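Local coordinates for protein cysteine synthase (Fusobacterium nucleatum subsp. nucleatum strain ATCC 25586, PDB 5XEM) that probably makes L-cysteine and acetate from O-acetyl-L-serine and hydrogen sulfide with pyridoxal 5'-phosphate, and here holds an L-lanthionine Schiff base of that cofactor, at residues N152-A155 against H156-T160. Residues are numbered along the deposited sequence; the frame is centred on the assembly and turned at random.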
loop_
_atom_site.group_PDB
_atom_site.type_symbol
_atom_site.label_atom_id
_atom_site.label_comp_id
_atom_site.label_asym_id
_atom_site.label_seq_id
_atom_site.Cartn_x
_atom_site.Cartn_y
_atom_site.Cartn_z
ATOM N N ASN A 152 19.964 -3.819 -11.024
ATOM C CA ASN A 152 19.367 -4.118 -9.706
ATOM C C ASN A 152 20.151 -3.389 -8.580
ATOM O O ASN A 152 19.668 -2.381 -8.028
ATOM C CB ASN A 152 19.214 -5.660 -9.575
ATOM C CG ASN A 152 18.885 -6.136 -8.189
ATOM O OD1 ASN A 152 18.797 -5.365 -7.218
ATOM N ND2 ASN A 152 18.720 -7.462 -8.084
ATOM N N PRO A 153 21.388 -3.817 -8.279
ATOM C CA PRO A 153 22.108 -3.066 -7.233
ATOM C C PRO A 153 22.334 -1.584 -7.559
ATOM O O PRO A 153 22.304 -0.737 -6.650
ATOM C CB PRO A 153 23.441 -3.819 -7.079
ATOM C CG PRO A 153 23.551 -4.682 -8.271
ATOM C CD PRO A 153 22.150 -4.979 -8.757
ATOM N N LYS A 154 22.538 -1.239 -8.832
ATOM C CA LYS A 154 22.732 0.197 -9.150
ATOM C C LYS A 154 21.514 1.090 -8.834
ATOM O O LYS A 154 21.685 2.243 -8.493
ATOM C CB LYS A 154 23.150 0.416 -10.599
ATOM C CG LYS A 154 24.557 -0.094 -10.864
ATOM C CD LYS A 154 25.014 0.028 -12.319
ATOM C CE LYS A 154 24.992 1.468 -12.780
ATOM N NZ LYS A 154 23.570 1.836 -12.995
ATOM N N ALA A 155 20.297 0.562 -8.946
ATOM C CA ALA A 155 19.101 1.322 -8.602
ATOM C C ALA A 155 19.164 1.762 -7.135
ATOM O O ALA A 155 18.921 2.926 -6.821
ATOM C CB ALA A 155 17.832 0.488 -8.878
ATOM N N HIS A 156 19.595 0.849 -6.268
ATOM C CA HIS A 156 19.686 1.096 -4.817
ATOM C C HIS A 156 20.900 1.943 -4.477
ATOM O O HIS A 156 20.864 2.764 -3.562
ATOM C CB HIS A 156 19.756 -0.223 -4.073
ATOM C CG HIS A 156 18.491 -1.071 -4.229
ATOM N ND1 HIS A 156 17.308 -0.710 -3.688
ATOM C CD2 HIS A 156 18.272 -2.260 -4.906
ATOM C CE1 HIS A 156 16.366 -1.643 -4.005
ATOM N NE2 HIS A 156 16.970 -2.611 -4.729
ATOM N N TYR A 157 21.983 1.719 -5.211
ATOM C CA TYR A 157 23.182 2.576 -5.075
ATOM C C TYR A 157 22.831 4.043 -5.347
ATOM O O TYR A 157 23.286 4.936 -4.616
ATOM C CB TYR A 157 24.235 2.069 -6.040
ATOM C CG TYR A 157 25.516 2.860 -6.114
ATOM C CD1 TYR A 157 26.587 2.549 -5.287
ATOM C CD2 TYR A 157 25.687 3.860 -7.082
ATOM C CE1 TYR A 157 27.791 3.247 -5.377
ATOM C CE2 TYR A 157 26.878 4.569 -7.179
ATOM C CZ TYR A 157 27.926 4.247 -6.327
ATOM O OH TYR A 157 29.121 4.926 -6.416
ATOM N N GLU A 158 22.006 4.265 -6.370
ATOM C CA GLU A 158 21.608 5.605 -6.839
ATOM C C GLU A 158 20.503 6.295 -6.079
ATOM O O GLU A 158 20.487 7.528 -6.016
ATOM C CB GLU A 158 21.232 5.551 -8.319
ATOM C CG GLU A 158 22.465 5.255 -9.169
ATOM C CD GLU A 158 22.166 5.079 -10.632
ATOM O OE1 GLU A 158 20.985 5.167 -11.029
ATOM O OE2 GLU A 158 23.122 4.821 -11.392
ATOM N N THR A 159 19.561 5.539 -5.532
ATOM C CA THR A 159 18.362 6.155 -4.967
ATOM C C THR A 159 18.219 5.763 -3.528
ATOM O O THR A 159 18.369 6.623 -2.666
ATOM C CB THR A 159 17.117 5.853 -5.819
ATOM O OG1 THR A 159 16.876 4.441 -5.841
ATOM C CG2 THR A 159 17.370 6.379 -7.269
ATOM N N THR A 160 18.042 4.465 -3.249
ATOM C CA THR A 160 17.792 3.991 -1.865
ATOM C C THR A 160 18.813 4.518 -0.854
ATOM O O THR A 160 18.465 5.102 0.210
ATOM C CB THR A 160 17.781 2.445 -1.830
ATOM O OG1 THR A 160 16.927 1.953 -2.864
ATOM C CG2 THR A 160 17.249 1.929 -0.489
HETATM O O HOH W 1 16.619 -5.514 -5.306
#
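Along the first turns of helix 151-167, in this fold type II pyridoxal-phosphate enzyme, N152, P153, K154 and A155 each meet the residue four further on, before a wider pi-type turn at 156-160. Proline suits a first turn because its nitrogen has no hydrogen to give, while its carbonyl still serves the helix: Y157 N donates to P153 O at 2.9 Å, and E158 N bonds to K154 O at the same length. Threonine adds a hydroxyl as second donor, gripping A155 O through T159 N (3.0 Å) and OG1 (2.7 Å) from opposite faces of its carbonyl plane. A chi1 of 62° sets OG1 between its own backbone N and carbonyl carbon, within reach of A155 O; R48 NH1 bonds it too. K154, bent at its last two torsions, runs beside E158 in an NZ-OE2 salt bridge (3.4 Å) whose hydrogen bond is weak; E158 OE1 pairs with K52. Histidine's two nitrogens suit two partners: NE2 shares a water with N152 OD1, and ND1 hydrogen-bonds T160 OG1. OD1 lies at the ring edge, amide and ring planes 64° apart. N152 ND2 bonds Q146 O and the cofactor-binding T181. The helix thus starts near the cofactor and packs between helices 46-60 and 183-195, with Y157 reaching E194 on the latter.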